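Local coordinates for hydrolase, haloacid dehalogenase-like family (Porphyromonas gingivalis, PDB 2I6X), which probably acts as a hydrolase of the haloacid dehalogenase superfamily, though its substrate is not established, at residues N7-L12 with T170-D175; G13-H18 with Y191-G196; A92-Y97 with N198-I203; L107-N112 with S135-V140. All blocks are in the same frame, centred on the assembly; numbering follows the deposited sequence.

Contact 1 of 4, residues N7-L12 with T170-D175; sequences NIVFDL and TLFIDD
T170 OG1 takes part in two hydrogen bonds: N7 ND2 donates to it across the strands at 2.9 Å, tilted 19° out of the amide plane of N7, and the hydroxyl also bonds to K166 O. From here strands 7-10 and 170-173 run parallel, and a ladder of backbone bonds ties them: L171 N to N7 O (2.8 Å), V9 N to L171 O, I173 N to V9 O, and D11 N to I173 O. Side chains alternate between the two faces. On one, I173 CD1 sits against both I8 CG2 and F10 CE1, 3.7 Å from each. On the other, V9 CG1 meets the in-plane edge of the F172 ring at CD1 (3.7 Å), while V9 CG2 packs on T170 CG2. Past the strand ends the carboxylates of D11, D174 and D175 gather, with D11 OD2 3.2 Å from D174 OD1; K150 forms a salt bridge with D174 OD2. Acidic residues clustered at the C-terminal ends of adjacent parallel strands are characteristic of the Rossmann-like HAD core, where relatives bind magnesium.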
# COMPACT_ATOMS: atom_id res chain seq x y z
N ASN A 7 -14.76 -11.84 1.88
CA ASN A 7 -14.05 -10.61 1.58
C ASN A 7 -12.55 -10.86 1.55
O ASN A 7 -12.04 -11.70 2.29
CB ASN A 7 -14.36 -9.52 2.62
CG ASN A 7 -15.78 -9.61 3.17
OD1 ASN A 7 -16.75 -9.31 2.48
ND2 ASN A 7 -15.90 -10.04 4.42
N ILE A 8 -11.84 -10.15 0.67
CA ILE A 8 -10.41 -10.27 0.62
C ILE A 8 -9.86 -8.86 0.57
O ILE A 8 -10.34 -8.04 -0.21
CB ILE A 8 -9.92 -11.07 -0.63
CG1 ILE A 8 -10.61 -12.44 -0.75
CG2 ILE A 8 -8.40 -11.27 -0.60
CD1 ILE A 8 -10.72 -12.90 -2.17
N VAL A 9 -8.85 -8.59 1.41
CA VAL A 9 -8.22 -7.28 1.53
C VAL A 9 -6.76 -7.45 1.18
O VAL A 9 -6.11 -8.36 1.69
CB VAL A 9 -8.31 -6.73 3.00
CG1 VAL A 9 -7.56 -5.39 3.14
CG2 VAL A 9 -9.75 -6.59 3.44
N PHE A 10 -6.25 -6.59 0.30
CA PHE A 10 -4.87 -6.67 -0.16
C PHE A 10 -4.12 -5.43 0.27
O PHE A 10 -4.68 -4.34 0.26
CB PHE A 10 -4.85 -6.70 -1.69
CG PHE A 10 -5.49 -7.91 -2.29
CD1 PHE A 10 -4.72 -9.01 -2.68
CD2 PHE A 10 -6.86 -7.95 -2.50
CE1 PHE A 10 -5.32 -10.13 -3.24
CE2 PHE A 10 -7.46 -9.07 -3.04
CZ PHE A 10 -6.68 -10.16 -3.41
N ASP A 11 -2.84 -5.59 0.61
CA ASP A 11 -1.94 -4.41 0.60
C ASP A 11 -1.53 -4.15 -0.87
O ASP A 11 -1.71 -5.00 -1.73
CB ASP A 11 -0.72 -4.68 1.47
CG ASP A 11 0.10 -3.44 1.78
OD1 ASP A 11 -0.31 -2.28 1.51
OD2 ASP A 11 1.22 -3.65 2.30
N LEU A 12 -0.96 -2.98 -1.14
CA LEU A 12 -0.48 -2.62 -2.44
C LEU A 12 1.01 -2.94 -2.53
O LEU A 12 1.40 -3.92 -3.20
CB LEU A 12 -0.74 -1.13 -2.71
CG LEU A 12 -0.40 -0.59 -4.11
CD1 LEU A 12 -1.13 -1.34 -5.23
CD2 LEU A 12 -0.70 0.90 -4.16
N THR A 170 -13.09 -12.54 6.38
CA THR A 170 -12.21 -11.74 5.55
C THR A 170 -10.80 -12.30 5.54
O THR A 170 -10.26 -12.63 6.59
CB THR A 170 -12.20 -10.25 6.02
OG1 THR A 170 -13.56 -9.79 6.13
CG2 THR A 170 -11.46 -9.40 5.05
N LEU A 171 -10.20 -12.40 4.35
CA LEU A 171 -8.79 -12.77 4.22
C LEU A 171 -7.94 -11.52 3.99
O LEU A 171 -8.21 -10.76 3.07
CB LEU A 171 -8.62 -13.79 3.09
CG LEU A 171 -7.21 -14.23 2.71
CD1 LEU A 171 -6.51 -14.91 3.90
CD2 LEU A 171 -7.28 -15.16 1.50
N PHE A 172 -6.94 -11.29 4.84
CA PHE A 172 -6.08 -10.08 4.79
C PHE A 172 -4.69 -10.46 4.32
O PHE A 172 -4.03 -11.31 4.94
CB PHE A 172 -6.03 -9.40 6.18
CG PHE A 172 -5.09 -8.19 6.27
CD1 PHE A 172 -5.42 -6.97 5.66
CD2 PHE A 172 -3.89 -8.27 6.99
CE1 PHE A 172 -4.56 -5.83 5.76
CE2 PHE A 172 -3.03 -7.16 7.10
CZ PHE A 172 -3.36 -5.93 6.48
N ILE A 173 -4.25 -9.88 3.20
CA ILE A 173 -2.98 -10.28 2.55
C ILE A 173 -2.02 -9.11 2.62
O ILE A 173 -2.20 -8.09 1.93
CB ILE A 173 -3.21 -10.81 1.12
CG1 ILE A 173 -4.26 -11.93 1.11
CG2 ILE A 173 -1.86 -11.28 0.46
CD1 ILE A 173 -4.83 -12.29 -0.29
N ASP A 174 -1.02 -9.23 3.50
CA ASP A 174 -0.08 -8.12 3.76
C ASP A 174 1.28 -8.72 4.10
O ASP A 174 1.35 -9.69 4.81
CB ASP A 174 -0.59 -7.24 4.91
CG ASP A 174 0.08 -5.85 4.97
OD1 ASP A 174 1.30 -5.73 4.78
OD2 ASP A 174 -0.62 -4.83 5.24
N ASP A 175 2.34 -8.11 3.58
CA ASP A 175 3.71 -8.58 3.75
C ASP A 175 4.33 -7.99 5.01
O ASP A 175 5.45 -8.34 5.37
CB ASP A 175 4.57 -8.19 2.52
CG ASP A 175 4.61 -6.65 2.27
OD1 ASP A 175 3.54 -5.95 2.31
OD2 ASP A 175 5.73 -6.14 2.03

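Contact 2 of 4, residues G13-H18 with Y191-G196; sequences GGVLIH and YCPDNG
V15 and P193 touch where the single-turn squiggle after the first strand of the HAD fold meets the loop leading from strand 189-191 to helix 200-207. Residues 17-18 then enter the two-stranded flap, pairing with strand 87-90. The apolar part is small: V15 CG2 lies 3.8 Å from P193 CG, the two side chains crossing, and both also pack on I173 of the sheet. The clear polar link between the segments runs through one water. It donates to G14 O (2.8 Å) and to D194 O (2.8 Å), though it has more acceptors within reach than protons, so both donations need not hold at once. The turn is closed from within by G14 N donating to I17 O at 2.7 Å. G14 has a positive phi of 93°, at which a CB would press on the carbonyl oxygen of G13. CG of N195 is anti to the backbone N (chi1 178°); its OD1 accepts from L19 N and lies 3.6 Å from G14 CA. The aromatic part is less certain, because H18 has two deposited conformers. In the one described here, the imidazole and the N195 amide have planes 60° apart, ND2 of N195 sits at the ring edge, and G196 CA lies over one face of the H18 ring, 4.1 Å from its centroid.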
# COMPACT_ATOMS: atom_id res chain seq x y z
N GLY A 13 1.84 -2.14 -1.85
CA GLY A 13 3.27 -2.36 -1.79
C GLY A 13 3.55 -3.73 -1.19
O GLY A 13 2.94 -4.10 -0.15
N GLY A 14 4.45 -4.48 -1.83
CA GLY A 14 4.86 -5.78 -1.31
C GLY A 14 4.02 -6.90 -1.91
O GLY A 14 4.54 -7.80 -2.58
N VAL A 15 2.72 -6.80 -1.74
CA VAL A 15 1.75 -7.77 -2.23
C VAL A 15 1.47 -7.68 -3.77
O VAL A 15 1.55 -8.68 -4.48
CB VAL A 15 0.44 -7.61 -1.36
CG1 VAL A 15 -0.67 -8.52 -1.85
CG2 VAL A 15 0.77 -7.89 0.08
N LEU A 16 1.14 -6.48 -4.26
CA LEU A 16 0.76 -6.30 -5.66
C LEU A 16 1.87 -5.62 -6.46
O LEU A 16 2.02 -5.84 -7.67
CB LEU A 16 -0.54 -5.51 -5.74
CG LEU A 16 -1.81 -6.11 -5.12
CD1 LEU A 16 -2.97 -5.09 -5.02
CD2 LEU A 16 -2.24 -7.33 -5.93
N ILE A 17 2.65 -4.76 -5.79
CA ILE A 17 3.78 -4.13 -6.45
C ILE A 17 5.01 -4.55 -5.67
O ILE A 17 5.12 -4.26 -4.47
CB ILE A 17 3.70 -2.56 -6.43
CG1 ILE A 17 2.36 -2.05 -6.96
CG2 ILE A 17 4.93 -1.91 -7.16
CD1 ILE A 17 2.22 -0.54 -6.86
N HIS A 18 5.92 -5.26 -6.34
CA HIS A 18 7.22 -5.64 -5.77
C HIS A 18 8.01 -4.36 -5.55
O HIS A 18 8.06 -3.49 -6.43
CB HIS A 18 7.97 -6.59 -6.73
CG HIS A 18 9.35 -6.99 -6.26
ND1 HIS A 18 10.28 -7.57 -7.10
CD2 HIS A 18 9.95 -6.90 -5.05
CE1 HIS A 18 11.39 -7.82 -6.42
NE2 HIS A 18 11.22 -7.41 -5.18
N TYR A 191 -2.71 -13.78 5.50
CA TYR A 191 -1.62 -14.44 4.77
C TYR A 191 -0.50 -13.41 4.59
O TYR A 191 -0.77 -12.28 4.25
CB TYR A 191 -2.09 -15.01 3.44
CG TYR A 191 -0.97 -15.76 2.75
CD1 TYR A 191 -0.72 -17.10 3.06
CD2 TYR A 191 -0.15 -15.13 1.81
CE1 TYR A 191 0.31 -17.79 2.45
CE2 TYR A 191 0.88 -15.80 1.20
CZ TYR A 191 1.11 -17.13 1.52
OH TYR A 191 2.13 -17.82 0.91
N CYS A 192 0.74 -13.81 4.86
CA CYS A 192 1.89 -12.90 4.83
C CYS A 192 2.86 -13.32 3.73
O CYS A 192 3.75 -14.13 3.95
CB CYS A 192 2.62 -12.84 6.18
SG CYS A 192 3.78 -11.42 6.34
N PRO A 193 2.67 -12.76 2.53
CA PRO A 193 3.59 -13.08 1.44
C PRO A 193 4.90 -12.33 1.63
O PRO A 193 4.96 -11.34 2.38
CB PRO A 193 2.86 -12.55 0.19
CG PRO A 193 1.99 -11.43 0.71
CD PRO A 193 1.64 -11.77 2.14
N ASP A 194 5.95 -12.80 0.98
CA ASP A 194 7.14 -11.99 0.78
C ASP A 194 6.94 -10.93 -0.31
O ASP A 194 6.17 -11.12 -1.27
CB ASP A 194 8.36 -12.87 0.41
CG ASP A 194 8.88 -13.67 1.60
OD1 ASP A 194 8.76 -13.20 2.77
OD2 ASP A 194 9.43 -14.78 1.37
N ASN A 195 7.64 -9.82 -0.15
CA ASN A 195 7.84 -8.88 -1.23
C ASN A 195 8.39 -9.64 -2.46
O ASN A 195 9.52 -10.16 -2.43
CB ASN A 195 8.80 -7.77 -0.77
CG ASN A 195 9.09 -6.78 -1.87
OD1 ASN A 195 8.18 -6.33 -2.54
ND2 ASN A 195 10.37 -6.46 -2.08
N GLY A 196 7.57 -9.72 -3.52
CA GLY A 196 7.93 -10.38 -4.77
C GLY A 196 7.51 -11.85 -4.94
O GLY A 196 7.78 -12.46 -5.98
O HOH W 1 3.98 -10.50 -2.98

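Contact 3 of 4, residues A92-Y97 with N198-I203; sequences AEKFDY and NWIPAI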
# COMPACT_ATOMS: atom_id res chain seq x y z
N ALA A 92 1.12 -7.25 -13.28
CA ALA A 92 -0.01 -7.43 -14.19
C ALA A 92 -0.81 -8.71 -13.88
O ALA A 92 -2.04 -8.67 -13.84
CB ALA A 92 0.47 -7.44 -15.67
N GLU A 93 -0.12 -9.84 -13.65
CA GLU A 93 -0.80 -11.11 -13.42
C GLU A 93 -1.60 -11.16 -12.12
O GLU A 93 -2.68 -11.73 -12.10
CB GLU A 93 0.11 -12.33 -13.62
CG GLU A 93 1.01 -12.77 -12.46
CD GLU A 93 1.82 -14.04 -12.83
OE1 GLU A 93 1.22 -15.16 -12.86
OE2 GLU A 93 3.05 -13.92 -13.12
N LYS A 94 -1.09 -10.53 -11.06
CA LYS A 94 -1.82 -10.47 -9.80
C LYS A 94 -3.04 -9.56 -9.92
O LYS A 94 -4.07 -9.85 -9.34
CB LYS A 94 -0.93 -10.06 -8.64
CG LYS A 94 0.17 -11.08 -8.33
CD LYS A 94 1.06 -10.55 -7.23
CE LYS A 94 2.29 -11.40 -6.97
NZ LYS A 94 3.12 -10.77 -5.89
N PHE A 95 -2.94 -8.49 -10.72
CA PHE A 95 -4.13 -7.68 -10.98
C PHE A 95 -5.17 -8.42 -11.82
O PHE A 95 -6.37 -8.33 -11.54
CB PHE A 95 -3.77 -6.33 -11.59
CG PHE A 95 -3.37 -5.32 -10.58
CD1 PHE A 95 -4.33 -4.66 -9.80
CD2 PHE A 95 -2.02 -5.04 -10.35
CE1 PHE A 95 -3.96 -3.70 -8.82
CE2 PHE A 95 -1.64 -4.11 -9.37
CZ PHE A 95 -2.61 -3.43 -8.61
N ASP A 96 -4.71 -9.16 -12.83
CA ASP A 96 -5.59 -10.04 -13.59
C ASP A 96 -6.32 -11.04 -12.69
O ASP A 96 -7.52 -11.23 -12.83
CB ASP A 96 -4.81 -10.78 -14.68
CG ASP A 96 -4.59 -9.93 -15.92
OD1 ASP A 96 -5.25 -8.87 -16.04
OD2 ASP A 96 -3.77 -10.31 -16.78
N TYR A 97 -5.58 -11.65 -11.75
CA TYR A 97 -6.14 -12.63 -10.84
C TYR A 97 -7.19 -12.01 -9.93
O TYR A 97 -8.24 -12.58 -9.70
CB TYR A 97 -5.04 -13.30 -10.01
CG TYR A 97 -5.63 -14.21 -8.96
CD1 TYR A 97 -6.36 -15.35 -9.33
CD2 TYR A 97 -5.47 -13.93 -7.61
CE1 TYR A 97 -6.93 -16.18 -8.36
CE2 TYR A 97 -6.04 -14.76 -6.62
CZ TYR A 97 -6.77 -15.88 -7.01
OH TYR A 97 -7.31 -16.71 -6.06
N ASN A 198 5.15 -15.00 -5.80
CA ASN A 198 3.91 -15.34 -6.51
C ASN A 198 2.95 -16.10 -5.63
O ASN A 198 3.06 -17.33 -5.51
CB ASN A 198 4.08 -16.15 -7.81
CG ASN A 198 2.71 -16.38 -8.51
OD1 ASN A 198 1.75 -15.62 -8.26
ND2 ASN A 198 2.61 -17.41 -9.36
N TRP A 199 1.99 -15.39 -5.06
CA TRP A 199 1.10 -15.98 -4.08
C TRP A 199 -0.22 -16.48 -4.66
O TRP A 199 -1.07 -16.93 -3.90
CB TRP A 199 0.82 -15.00 -2.95
CG TRP A 199 0.48 -13.59 -3.39
CD1 TRP A 199 1.27 -12.48 -3.22
CD2 TRP A 199 -0.71 -13.13 -4.04
NE1 TRP A 199 0.66 -11.37 -3.73
CE2 TRP A 199 -0.57 -11.73 -4.23
CE3 TRP A 199 -1.88 -13.76 -4.50
CZ2 TRP A 199 -1.57 -10.94 -4.86
CZ3 TRP A 199 -2.86 -12.99 -5.13
CH2 TRP A 199 -2.70 -11.59 -5.32
N ILE A 200 -0.40 -16.34 -5.97
CA ILE A 200 -1.65 -16.73 -6.60
C ILE A 200 -2.01 -18.17 -6.26
O ILE A 200 -3.11 -18.40 -5.76
CB ILE A 200 -1.68 -16.48 -8.13
CG1 ILE A 200 -1.71 -14.97 -8.41
CG2 ILE A 200 -2.89 -17.16 -8.76
CD1 ILE A 200 -1.34 -14.63 -9.86
N PRO A 201 -1.11 -19.15 -6.51
CA PRO A 201 -1.49 -20.54 -6.14
C PRO A 201 -1.91 -20.74 -4.67
O PRO A 201 -2.94 -21.38 -4.41
CB PRO A 201 -0.23 -21.36 -6.50
CG PRO A 201 0.42 -20.56 -7.62
CD PRO A 201 0.22 -19.12 -7.17
N ALA A 202 -1.17 -20.15 -3.72
CA ALA A 202 -1.47 -20.30 -2.29
C ALA A 202 -2.80 -19.65 -1.88
O ALA A 202 -3.55 -20.20 -1.07
CB ALA A 202 -0.34 -19.73 -1.43
N ILE A 203 -3.06 -18.46 -2.42
CA ILE A 203 -4.33 -17.78 -2.16
C ILE A 203 -5.52 -18.55 -2.81
O ILE A 203 -6.55 -18.75 -2.15
CB ILE A 203 -4.26 -16.28 -2.56
CG1 ILE A 203 -3.21 -15.53 -1.73
CG2 ILE A 203 -5.63 -15.60 -2.50
CD1 ILE A 203 -3.25 -15.72 -0.21
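The W199 indole carries the K94 side chain over one face and meets Y97 at its edge. K94 CD rides 3.2 Å above the indole plane, offset toward the rim, and CE stands 4.0 Å from the centroid of the five-membered ring, a CH-pi contact. The Y97 ring has I200 CG2 over the centre of one face, 4.0 Å from its centroid, while I203 CG2 lies near its plane at the hydroxyl end. Where the two aromatic residues touch, W199 CZ3 is 3.7 Å from Y97 CD2. The lysine chain is extended from CB outward (chi2 176°, chi3 and chi4 likewise near 180°), which carries the ammonium alongside the pyrrole part of the indole, near NE1. NZ and W199 NE1 lie 3.3 Å apart as two donors, not bonded to each other; both instead donate to V15 O. That oxygen thus helps to set the indole's rotation, and E197 O, also bonded to NZ, shares in holding the ammonium. I200 CD1 packs against helix 92-101, 3.9 Å from Y97 CB and 4.0 Å from E93 CG. On the other segment N198 OD1 caps the helix start, accepting from I200 N at 3.2 Å with the donor well above its carbonyl plane. The contact joins helices 92-101 and 200-207, which lie on the same face of the parallel sheet: I98 packs on F10 below the first, I203 on I173 below the second, and W199 rests against F10.

Contact 4 of 4, residues L107-N112 with S135-V140; sequences LFLLSN and SFFDKV
D138 binds L107 twice, through backbone and side chain. D138 N donates to L107 O at 2.7 Å, and L107 N donates to D138 OD2 at 2.9 Å with an N-H...O angle of 163°, using the anti lone pair of that oxygen. The other carboxylate oxygen, OD1, is held by a salt bridge to R102. The two bonds of D138 join the segments where their pairing begins. Further on, L109 N bonds K139 O at 3.2 Å. Packing centres on F137. L109 CB sits over the centre of its ring, 3.9 Å from the centroid and only 3° off the normal, with F136 CB on the opposite face; L109 CD1 reaches F137 CZ at 3.7 Å. L109 CD2 and V140 CG1 lie side by side, 3.9 Å apart. On the side of the sheet that bears F108 and K139, the F108 ring meets D138 CB obliquely, 3.9 Å from F108 CE1. The contact sets strand 139-142 as an outer strand beside strand 106-111, the two ends of a beta-alpha-beta unit through helix 115-121; helix 92-101 packs on L107 and F136, and strand 7-10 lies on the far side of strand 106-111.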
# COMPACT_ATOMS: atom_id res chain seq x y z
N LEU A 107 -13.80 -7.16 -2.61
CA LEU A 107 -12.36 -6.94 -2.67
C LEU A 107 -12.04 -5.55 -2.21
O LEU A 107 -12.68 -4.59 -2.61
CB LEU A 107 -11.86 -7.12 -4.11
CG LEU A 107 -12.14 -8.49 -4.73
CD1 LEU A 107 -11.65 -8.53 -6.16
CD2 LEU A 107 -11.54 -9.63 -3.89
N PHE A 108 -11.02 -5.45 -1.37
CA PHE A 108 -10.62 -4.19 -0.78
C PHE A 108 -9.10 -4.04 -0.80
O PHE A 108 -8.39 -5.03 -0.80
CB PHE A 108 -11.16 -4.10 0.65
CG PHE A 108 -12.65 -4.29 0.71
CD1 PHE A 108 -13.51 -3.21 0.50
CD2 PHE A 108 -13.19 -5.55 0.95
CE1 PHE A 108 -14.88 -3.38 0.52
CE2 PHE A 108 -14.56 -5.72 1.00
CZ PHE A 108 -15.41 -4.64 0.79
N LEU A 109 -8.63 -2.80 -0.86
CA LEU A 109 -7.22 -2.51 -0.67
C LEU A 109 -7.04 -1.77 0.67
O LEU A 109 -7.76 -0.81 0.97
CB LEU A 109 -6.67 -1.68 -1.83
CG LEU A 109 -5.14 -1.48 -1.88
CD1 LEU A 109 -4.43 -2.64 -2.59
CD2 LEU A 109 -4.77 -0.12 -2.55
N LEU A 110 -6.10 -2.23 1.49
CA LEU A 110 -5.74 -1.48 2.68
C LEU A 110 -4.24 -1.24 2.63
O LEU A 110 -3.43 -2.15 2.82
CB LEU A 110 -6.19 -2.15 4.00
CG LEU A 110 -5.73 -1.46 5.28
CD1 LEU A 110 -6.38 -0.10 5.36
CD2 LEU A 110 -5.99 -2.28 6.59
N SER A 111 -3.88 0.02 2.43
CA SER A 111 -2.52 0.35 2.08
C SER A 111 -1.98 1.57 2.81
O SER A 111 -2.65 2.60 2.87
CB SER A 111 -2.46 0.55 0.55
OG SER A 111 -1.24 1.12 0.19
N ASN A 112 -0.77 1.44 3.37
CA ASN A 112 0.02 2.62 3.75
C ASN A 112 0.70 3.15 2.51
O ASN A 112 1.55 2.47 1.93
CB ASN A 112 1.06 2.35 4.82
CG ASN A 112 0.48 2.22 6.19
OD1 ASN A 112 -0.71 2.45 6.42
ND2 ASN A 112 1.32 1.85 7.13
N SER A 135 -10.40 0.73 -9.79
CA SER A 135 -11.27 -0.17 -10.55
C SER A 135 -11.20 -1.68 -10.20
O SER A 135 -12.00 -2.45 -10.70
CB SER A 135 -11.03 0.01 -12.06
OG SER A 135 -9.91 -0.74 -12.48
N PHE A 136 -10.25 -2.11 -9.38
CA PHE A 136 -10.16 -3.54 -9.00
C PHE A 136 -10.85 -3.82 -7.66
O PHE A 136 -11.07 -4.98 -7.31
CB PHE A 136 -8.72 -4.02 -8.94
CG PHE A 136 -8.02 -4.04 -10.27
CD1 PHE A 136 -8.05 -5.17 -11.08
CD2 PHE A 136 -7.32 -2.92 -10.71
CE1 PHE A 136 -7.39 -5.17 -12.33
CE2 PHE A 136 -6.67 -2.91 -11.94
CZ PHE A 136 -6.70 -4.04 -12.75
N PHE A 137 -11.17 -2.78 -6.91
CA PHE A 137 -11.67 -2.99 -5.56
C PHE A 137 -13.05 -2.41 -5.39
O PHE A 137 -13.44 -1.48 -6.12
CB PHE A 137 -10.67 -2.43 -4.55
CG PHE A 137 -9.27 -2.93 -4.78
CD1 PHE A 137 -8.89 -4.19 -4.33
CD2 PHE A 137 -8.36 -2.18 -5.50
CE1 PHE A 137 -7.62 -4.68 -4.56
CE2 PHE A 137 -7.07 -2.67 -5.73
CZ PHE A 137 -6.72 -3.92 -5.26
N ASP A 138 -13.80 -2.97 -4.45
CA ASP A 138 -15.04 -2.35 -4.08
C ASP A 138 -14.73 -1.02 -3.43
O ASP A 138 -15.40 -0.02 -3.69
CB ASP A 138 -15.89 -3.29 -3.22
CG ASP A 138 -16.38 -4.49 -4.02
OD1 ASP A 138 -17.25 -4.31 -4.90
OD2 ASP A 138 -15.87 -5.60 -3.82
N LYS A 139 -13.66 -1.00 -2.64
CA LYS A 139 -13.12 0.24 -2.09
C LYS A 139 -11.63 0.18 -1.74
O LYS A 139 -11.11 -0.85 -1.31
CB LYS A 139 -13.93 0.71 -0.88
CG LYS A 139 -13.62 2.14 -0.47
CD LYS A 139 -14.86 2.84 0.07
CE LYS A 139 -14.57 4.26 0.50
NZ LYS A 139 -15.75 4.86 1.25
N VAL A 140 -10.97 1.33 -1.94
CA VAL A 140 -9.59 1.57 -1.57
C VAL A 140 -9.50 2.36 -0.25
O VAL A 140 -10.07 3.45 -0.09
CB VAL A 140 -8.85 2.30 -2.72
CG1 VAL A 140 -7.45 2.73 -2.31
CG2 VAL A 140 -8.79 1.37 -3.95

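How the contacts relate
Contacts 1 and 4 belong to one parallel sheet, ordered 139-142, 106-111, 7-10, 170-173, 189-191; their centres are about 9 Å apart, and strands 7-10 and 106-111 pair directly between them. Contact 2 follows contact 1 off the C-terminal strand ends, about 10 Å away centre to centre, and contact 3 lies about 12 Å from contact 1, again between centres, on one face of the sheet. Contacts 2 and 3 meet through V15, K94 and W199. Along the chain the first halves come in the order 1, 2, 3; both halves of contact 4 follow, then the second halves in the same order. Residues distant in sequence thus meet in one Rossmann-like HAD core, with contacts 1 and 2 at the C-terminal strand ends, where relatives have their active site.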